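Local coordinates for protein chitinase (Chromobacterium violaceum, PDB 4TXG) that probably hydrolyses glycosidic bonds of chitin, as a family 18 glycosyl hydrolase that also carries a chitin-binding module, at residues G272-M277 / V309-E314; N291-S296 / V343-T348. All blocks are in the same frame, centred on the assembly; numbering follows the deposited sequence.

Interaction 1. Residues G272-M277 / V309-E314. With CS (cesium ion), chain D.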
ATOM      1  N   GLY A 272      19.963   8.796  -4.919  1.00 11.93           N
ATOM      2  CA  GLY A 272      19.633   7.418  -5.262  1.00 11.88           C
ATOM      3  C   GLY A 272      18.701   6.768  -4.250  1.00 13.23           C
ATOM      4  O   GLY A 272      17.986   5.823  -4.579  1.00  8.71           O
ATOM      5  N   GLY A 273      18.713   7.274  -3.018  1.00 11.39           N
ATOM      6  CA  GLY A 273      17.824   6.785  -1.968  1.00 10.72           C
ATOM      7  C   GLY A 273      17.751   5.273  -1.845  1.00  8.33           C
ATOM      8  O   GLY A 273      18.772   4.597  -1.747  1.00  9.06           O
ATOM      9  N   PHE A 274      16.532   4.743  -1.851  1.00  7.22           N
ATOM     10  CA  PHE A 274      16.313   3.300  -1.775  1.00  7.59           C
ATOM     11  C   PHE A 274      17.000   2.523  -2.902  1.00  6.99           C
ATOM     12  O   PHE A 274      17.425   1.392  -2.704  1.00  6.96           O
ATOM     13  CB  PHE A 274      14.807   2.996  -1.812  1.00  9.56           C
ATOM     14  CG  PHE A 274      14.127   3.063  -0.471  1.00  9.02           C
ATOM     15  CD1 PHE A 274      14.325   2.067   0.470  1.00  8.48           C
ATOM     16  CD2 PHE A 274      13.254   4.095  -0.172  1.00 13.59           C
ATOM     17  CE1 PHE A 274      13.687   2.113   1.702  1.00 10.77           C
ATOM     18  CE2 PHE A 274      12.611   4.144   1.061  1.00 10.82           C
ATOM     19  CZ  PHE A 274      12.827   3.157   1.991  1.00  5.90           C
ATOM     20  N   TYR A 275      17.071   3.102  -4.095  1.00  9.52           N
ATOM     21  CA  TYR A 275      17.635   2.362  -5.222  1.00  8.26           C
ATOM     22  C   TYR A 275      19.108   2.034  -4.985  1.00  9.29           C
ATOM     23  O   TYR A 275      19.540   0.889  -5.170  1.00  9.77           O
ATOM     24  CB  TYR A 275      17.484   3.150  -6.519  1.00  6.99           C
ATOM     25  CG  TYR A 275      16.047   3.376  -6.929  1.00  7.18           C
ATOM     26  CD1 TYR A 275      15.279   2.338  -7.439  1.00  9.62           C
ATOM     27  CD2 TYR A 275      15.463   4.635  -6.814  1.00  9.64           C
ATOM     28  CE1 TYR A 275      13.963   2.535  -7.819  1.00  9.54           C
ATOM     29  CE2 TYR A 275      14.153   4.851  -7.199  1.00  7.99           C
ATOM     30  CZ  TYR A 275      13.407   3.798  -7.701  1.00 10.69           C
ATOM     31  OH  TYR A 275      12.107   4.001  -8.091  1.00 12.50           O
ATOM     32  N   SER A 276      19.872   3.033  -4.560  1.00  9.17           N
ATOM     33  CA  SER A 276      21.305   2.841  -4.382  1.00 10.08           C
ATOM     34  C   SER A 276      21.587   2.145  -3.050  1.00  9.62           C
ATOM     35  O   SER A 276      22.591   1.451  -2.912  1.00 12.25           O
ATOM     36  CB  SER A 276      22.043   4.185  -4.483  1.00 12.83           C
ATOM     37  OG  SER A 276      21.419   5.172  -3.685  1.00 17.54           O
ATOM     38  N   MET A 277      20.685   2.305  -2.085  1.00  7.65           N
ATOM     39  CA  MET A 277      20.862   1.669  -0.782  1.00  8.26           C
ATOM     40  C   MET A 277      20.650   0.158  -0.877  1.00  8.89           C
ATOM     41  O   MET A 277      21.323  -0.600  -0.177  1.00  8.40           O
ATOM     42  CB  MET A 277      19.912   2.276   0.270  1.00  7.48           C
ATOM     43  CG  MET A 277      20.042   1.664   1.684  1.00  7.60           C
ATOM     44  SD  MET A 277      18.888   0.288   2.000  1.00  8.60           S
ATOM     45  CE  MET A 277      17.400   1.224   2.253  1.00  8.77           C
ATOM     46  N   VAL A 309       8.444   0.679  11.573  1.00  6.54           N
ATOM     47  CA  VAL A 309       8.905   1.366  10.369  1.00  6.43           C
ATOM     48  C   VAL A 309       7.979   1.001   9.219  1.00  9.84           C
ATOM     49  O   VAL A 309       7.620  -0.169   9.058  1.00  8.20           O
ATOM     50  CB  VAL A 309      10.361   0.972  10.020  1.00 10.40           C
ATOM     51  CG1 VAL A 309      10.823   1.655   8.744  1.00 11.99           C
ATOM     52  CG2 VAL A 309      11.279   1.346  11.156  1.00 16.42           C
ATOM     53  N   ASP A 310       7.594   2.007   8.435  1.00  7.24           N
ATOM     54  CA  ASP A 310       6.736   1.825   7.273  1.00  7.25           C
ATOM     55  C   ASP A 310       7.572   2.124   6.031  1.00  8.60           C
ATOM     56  O   ASP A 310       8.008   3.251   5.819  1.00 10.61           O
ATOM     57  CB  ASP A 310       5.518   2.749   7.373  1.00  7.79           C
ATOM     58  CG  ASP A 310       4.616   2.680   6.156  1.00 11.16           C
ATOM     59  OD1 ASP A 310       4.071   1.587   5.875  1.00  9.44           O
ATOM     60  OD2 ASP A 310       4.437   3.737   5.506  1.00 12.97           O
ATOM     61  N   ILE A 311       7.844   1.102   5.232  1.00  5.78           N
ATOM     62  CA  ILE A 311       8.689   1.277   4.059  1.00  5.61           C
ATOM     63  C   ILE A 311       7.841   1.702   2.868  1.00  8.09           C
ATOM     64  O   ILE A 311       6.975   0.956   2.429  1.00  9.06           O
ATOM     65  CB  ILE A 311       9.447  -0.026   3.720  1.00  6.40           C
ATOM     66  CG1 ILE A 311      10.332  -0.439   4.893  1.00  8.40           C
ATOM     67  CG2 ILE A 311      10.246   0.139   2.420  1.00  8.72           C
ATOM     68  CD1 ILE A 311      11.442   0.590   5.240  1.00 10.54           C
ATOM     69  N   ASP A 312       8.083   2.906   2.362  1.00  5.62           N
ATOM     70  CA  ASP A 312       7.321   3.448   1.243  1.00  5.76           C
ATOM     71  C   ASP A 312       8.256   3.658   0.045  1.00  9.47           C
ATOM     72  O   ASP A 312       8.500   4.781  -0.398  1.00  8.23           O
ATOM     73  CB  ASP A 312       6.639   4.749   1.655  1.00  9.31           C
ATOM     74  CG  ASP A 312       5.640   5.239   0.623  1.00 15.35           C
ATOM     75  OD1 ASP A 312       5.500   4.604  -0.453  1.00 18.84           O
ATOM     76  OD2 ASP A 312       4.993   6.271   0.888  1.00 17.95           O
ATOM     77  N   PHE A 313       8.787   2.545  -0.439  1.00  7.87           N
ATOM     78  CA  PHE A 313       9.728   2.501  -1.557  1.00  8.72           C
ATOM     79  C   PHE A 313       8.929   2.531  -2.862  1.00  7.70           C
ATOM     80  O   PHE A 313       8.262   1.552  -3.205  1.00  6.80           O
ATOM     81  CB  PHE A 313      10.584   1.225  -1.389  1.00  9.23           C
ATOM     82  CG  PHE A 313      11.680   1.000  -2.419  1.00  6.80           C
ATOM     83  CD1 PHE A 313      11.773   1.720  -3.609  1.00  8.39           C
ATOM     84  CD2 PHE A 313      12.618   0.001  -2.181  1.00  7.02           C
ATOM     85  CE1 PHE A 313      12.788   1.452  -4.535  1.00  7.62           C
ATOM     86  CE2 PHE A 313      13.645  -0.265  -3.091  1.00  6.41           C
ATOM     87  CZ  PHE A 313      13.722   0.457  -4.273  1.00  6.29           C
ATOM     88  N   GLU A 314       8.971   3.661  -3.573  1.00  5.91           N
ATOM     89  CA  GLU A 314       8.197   3.809  -4.805  1.00  7.05           C
ATOM     90  C   GLU A 314       9.117   3.940  -6.027  1.00 10.91           C
ATOM     91  O   GLU A 314       9.496   5.060  -6.377  1.00  9.56           O
ATOM     92  CB  GLU A 314       7.260   5.034  -4.710  1.00  6.49           C
ATOM     93  CG  GLU A 314       6.336   4.997  -3.463  1.00  9.90           C
ATOM     94  CD  GLU A 314       5.268   6.100  -3.406  1.00 15.29           C
ATOM     95  OE1 GLU A 314       5.123   6.895  -4.357  1.00 14.86           O
ATOM     96  OE2 GLU A 314       4.555   6.168  -2.384  1.00 14.79           O
TER
HETATM   97 CS    CS D 803       1.980   7.238  -3.627  1.00 55.60          CS
HETATM   98  O   HOH W   1      11.146   6.503  -8.018  1.00 11.05           O
HETATM   99  O   HOH W   2       3.004   7.737  -0.525  1.00 18.72           O
HETATM  100  O   HOH W   3       2.216  10.607  -4.040  1.00 33.82           O
HETATM  101  O   HOH W   4       3.016   7.163  -6.554  1.00 29.07           O
HETATM  102  O   HOH W   5       0.675   7.972  -0.532  1.00 27.16           O
HETATM  103  O   HOH W   6      -0.141   7.958  -5.135  1.00 42.96           O

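Interaction 2. Residues N291-S296 / V343-T348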
ATOM      1  N   ASN A 291      22.418  -3.133   5.562  1.00  8.55           N
ATOM      2  CA  ASN A 291      22.794  -3.266   6.964  1.00 13.70           C
ATOM      3  C   ASN A 291      22.829  -1.915   7.670  1.00 13.03           C
ATOM      4  O   ASN A 291      22.347  -1.785   8.798  1.00 12.11           O
ATOM      5  CB  ASN A 291      24.157  -3.950   7.105  1.00 14.57           C
ATOM      6  CG  ASN A 291      24.103  -5.443   6.828  1.00 21.09           C
ATOM      7  OD1 ASN A 291      23.031  -6.041   6.726  1.00 21.37           O
ATOM      8  ND2 ASN A 291      25.273  -6.055   6.721  1.00 23.50           N
ATOM      9  N   ALA A 292      23.403  -0.909   7.016  1.00 13.26           N
ATOM     10  CA  ALA A 292      23.459   0.424   7.610  1.00 11.44           C
ATOM     11  C   ALA A 292      22.060   0.963   7.839  1.00 10.88           C
ATOM     12  O   ALA A 292      21.759   1.536   8.895  1.00 10.02           O
ATOM     13  CB  ALA A 292      24.256   1.381   6.724  1.00 11.56           C
ATOM     14  N   PHE A 293      21.200   0.784   6.845  1.00 10.07           N
ATOM     15  CA  PHE A 293      19.834   1.272   6.973  1.00  8.90           C
ATOM     16  C   PHE A 293      19.096   0.564   8.109  1.00  9.80           C
ATOM     17  O   PHE A 293      18.462   1.211   8.951  1.00  8.89           O
ATOM     18  CB  PHE A 293      19.060   1.097   5.664  1.00  6.93           C
ATOM     19  CG  PHE A 293      17.637   1.542   5.768  1.00  7.48           C
ATOM     20  CD1 PHE A 293      17.320   2.895   5.713  1.00 10.33           C
ATOM     21  CD2 PHE A 293      16.625   0.624   5.964  1.00  8.24           C
ATOM     22  CE1 PHE A 293      16.001   3.319   5.829  1.00 11.53           C
ATOM     23  CE2 PHE A 293      15.307   1.039   6.075  1.00  9.42           C
ATOM     24  CZ  PHE A 293      15.002   2.387   6.009  1.00 10.28           C
ATOM     25  N   SER A 294      19.171  -0.761   8.127  1.00  7.40           N
ATOM     26  CA  SER A 294      18.425  -1.545   9.106  1.00  9.08           C
ATOM     27  C   SER A 294      18.872  -1.238  10.524  1.00 11.49           C
ATOM     28  O   SER A 294      18.039  -1.044  11.415  1.00 10.01           O
ATOM     29  CB  SER A 294      18.563  -3.035   8.801  1.00  9.26           C
ATOM     30  OG  SER A 294      18.002  -3.304   7.515  1.00 11.38           O
ATOM     31  N   ASP A 295      20.179  -1.168  10.743  1.00  8.32           N
ATOM     32  CA  ASP A 295      20.673  -0.792  12.068  1.00  8.73           C
ATOM     33  C   ASP A 295      20.221   0.621  12.446  1.00  9.90           C
ATOM     34  O   ASP A 295      19.914   0.886  13.615  1.00 10.49           O
ATOM     35  CB  ASP A 295      22.195  -0.893  12.123  1.00 11.79           C
ATOM     36  CG  ASP A 295      22.694  -2.339  12.070  1.00 20.00           C
ATOM     37  OD1 ASP A 295      21.893  -3.274  12.303  1.00 21.82           O
ATOM     38  OD2 ASP A 295      23.898  -2.539  11.811  1.00 22.93           O
ATOM     39  N   SER A 296      20.176   1.528  11.468  1.00 10.18           N
ATOM     40  CA  SER A 296      19.767   2.905  11.742  1.00 10.78           C
ATOM     41  C   SER A 296      18.280   2.965  12.097  1.00 11.94           C
ATOM     42  O   SER A 296      17.865   3.822  12.876  1.00 10.34           O
ATOM     43  CB  SER A 296      20.071   3.836  10.555  1.00 12.61           C
ATOM     44  OG  SER A 296      19.143   3.680   9.496  1.00 10.64           O
ATOM     45  N   VAL A 343      13.667  -7.706  -1.420  1.00  7.35           N
ATOM     46  CA  VAL A 343      13.531  -8.865  -0.544  1.00  8.78           C
ATOM     47  C   VAL A 343      14.654  -8.865   0.499  1.00  8.86           C
ATOM     48  O   VAL A 343      14.406  -9.107   1.684  1.00  7.19           O
ATOM     49  CB  VAL A 343      13.532 -10.173  -1.353  1.00 10.00           C
ATOM     50  CG1 VAL A 343      13.709 -11.370  -0.445  1.00 14.02           C
ATOM     51  CG2 VAL A 343      12.223 -10.280  -2.135  1.00 12.02           C
ATOM     52  N   ALA A 344      15.878  -8.565   0.070  1.00  7.36           N
ATOM     53  CA  ALA A 344      16.991  -8.487   1.017  1.00  7.60           C
ATOM     54  C   ALA A 344      16.781  -7.386   2.065  1.00 11.57           C
ATOM     55  O   ALA A 344      17.083  -7.575   3.246  1.00  8.35           O
ATOM     56  CB  ALA A 344      18.305  -8.264   0.279  1.00  7.91           C
ATOM     57  N   LEU A 345      16.276  -6.236   1.629  1.00  7.33           N
ATOM     58  CA  LEU A 345      15.974  -5.148   2.553  1.00  7.26           C
ATOM     59  C   LEU A 345      14.966  -5.594   3.622  1.00  8.83           C
ATOM     60  O   LEU A 345      15.192  -5.418   4.817  1.00  7.23           O
ATOM     61  CB  LEU A 345      15.422  -3.937   1.787  1.00  7.11           C
ATOM     62  CG  LEU A 345      14.870  -2.822   2.672  1.00  7.05           C
ATOM     63  CD1 LEU A 345      15.992  -2.237   3.526  1.00  7.45           C
ATOM     64  CD2 LEU A 345      14.192  -1.732   1.840  1.00  7.33           C
ATOM     65  N   LEU A 346      13.859  -6.194   3.191  1.00  6.89           N
ATOM     66  CA  LEU A 346      12.807  -6.564   4.135  1.00  6.78           C
ATOM     67  C   LEU A 346      13.240  -7.705   5.052  1.00  8.74           C
ATOM     68  O   LEU A 346      12.909  -7.706   6.237  1.00  7.36           O
ATOM     69  CB  LEU A 346      11.531  -6.944   3.385  1.00  6.55           C
ATOM     70  CG  LEU A 346      10.907  -5.794   2.570  1.00  9.29           C
ATOM     71  CD1 LEU A 346       9.630  -6.237   1.877  1.00  8.82           C
ATOM     72  CD2 LEU A 346      10.649  -4.582   3.468  1.00  8.78           C
ATOM     73  N   GLN A 347      13.972  -8.680   4.511  1.00  7.13           N
ATOM     74  CA  GLN A 347      14.438  -9.800   5.330  1.00  7.37           C
ATOM     75  C   GLN A 347      15.406  -9.313   6.407  1.00  9.73           C
ATOM     76  O   GLN A 347      15.353  -9.757   7.559  1.00  8.32           O
ATOM     77  CB  GLN A 347      15.114 -10.876   4.472  1.00  8.38           C
ATOM     78  CG  GLN A 347      15.572 -12.060   5.312  1.00 14.84           C
ATOM     79  CD  GLN A 347      15.960 -13.270   4.487  1.00 32.49           C
ATOM     80  OE1 GLN A 347      15.748 -13.308   3.274  1.00 40.12           O
ATOM     81  NE2 GLN A 347      16.523 -14.276   5.148  1.00 41.19           N
ATOM     82  N   THR A 348      16.271  -8.374   6.040  1.00  8.21           N
ATOM     83  CA  THR A 348      17.261  -7.857   6.976  1.00  7.94           C
ATOM     84  C   THR A 348      16.615  -6.950   8.017  1.00  7.89           C
ATOM     85  O   THR A 348      16.951  -6.997   9.204  1.00  8.85           O
ATOM     86  CB  THR A 348      18.378  -7.094   6.241  1.00  9.33           C
ATOM     87  OG1 THR A 348      18.950  -7.948   5.242  1.00 10.55           O
ATOM     88  CG2 THR A 348      19.485  -6.677   7.220  1.00  9.41           C
TER
HETATM   89  O   HOH W   7      21.706  -7.828   4.608  1.00 30.63           O

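Interaction 1. Residues G272-M277 / V309-E314
Phe313 and Glu314 end the DGxDxDxE signature of family 18, at the tip of barrel strand 308-312, where Phe274 and Tyr275 of short helix 273-278 pack beside them. The three rings form an aromatic cluster. The Phe274 and Phe313 rings are nearly parallel, with planes at 14°, but slid apart so that they barely overlap. Each instead covers the other's CB. Phe274 CB sits 3.5 Å from the Phe313 ring centroid, and Phe313 CB sits 4.1 Å from the Phe274 ring centroid. Both are CH-pi contacts over a ring centre. Phe313 CG is anti to its backbone N (chi1 -178°), which brings that atom against Phe274 CG. The far edge of the ring meets Tyr275 in a T-shaped pair, planes at 85°. Phe313 CE1 lies over one face of Tyr275, toward the rim, 3.7 Å from Tyr275 CE1. Ile311 adds CG2 at 4.0 Å from Phe274 CZ.

The polar link is a water. Tyr275 OH donates to it over 2.7 Å, and it donates in turn to Glu314 O over 2.7 Å. Tyr275 OH also hydrogen-bonds Tyr315 N. The Glu314 carboxyl group points away from the cluster to a cesium ion, bound by OE1 at 3.2 Å and also by OE2. Met395 SD and five waters complete that site. Glu314 OE2 lies 2.7 Å from Asp312 OD1. Glu314 is at the position of the general acid in relatives and is probably the acid here. The aromatic packing grips the Phe313 side chain, and the water ties Tyr275 OH to Glu314 O.

Interaction 2. Residues N291-S296 / V343-T348
Leu345 and Thr348 on helix 338-360 meet Asn291, Phe293 and Ser294 on helix 287-304. No hydrogen bond joins the two segments directly. Along 343-348, Ala344 comes first and bonds within its own helix. Ala344 O accepts Thr348 N at 3.0 Å and Thr348 OG1 at 2.8 Å, from opposite faces of the carbonyl plane. Leu345 follows with a purely apolar contact. Its CG is set anti to the backbone N (chi1 171°). From CG, methyl CD1 approaches Phe293 CD2 obliquely at 3.8 Å.

Thr348 meets the other helix in two ways, directly through its methyl and through a water at its hydroxyl. Its side chain stands at about a right angle to that of Asn291. Methyl CG2 lies 3.6 Å from Asn291 OD1 and 3.7 Å from Ser294 OG. Ser294 OG is bonded back to Ile290 O in its own helix, which gives this buried hydroxyl a partner. One water donates to both Thr348 OG1 at 2.8 Å and Asn291 OD1 at 3.1 Å. Thr348 OG1 is thus gripped twice, as donor to Ala344 O and as acceptor from the water.

The segment axes approach to 9.8 Å and run in the same general direction, 35° apart. These are adjacent outer helices of the TIM barrel. Helix 287-304 leads into strand 308-312, and helix 338-360 into its parallel neighbour 365-371. Met277 of helix 273-278 packs against the pair.

Interactions 1 and 2 belong to one barrel domain, with centres about 11 Å apart, and they touch through side chains. Met277 CE of 272-277 lies 3.5 Å from Phe293 CG and also packs on Leu345 CD1. Phe274 CE1 comes within 3.9 Å of Leu345 CD2, and Ile311 CD1 within 4.0 Å of Phe293 CE2. The segments alternate along the chain, so helix 287-304 of interaction 2 lies between the two segments of interaction 1 in sequence. A continuous apolar layer results from these contacts. It leads from the outer helix pair, past Ile311 and Phe274, to the strand end whose Glu314 binds cesium. No residue of interaction 2 coordinates the cesium.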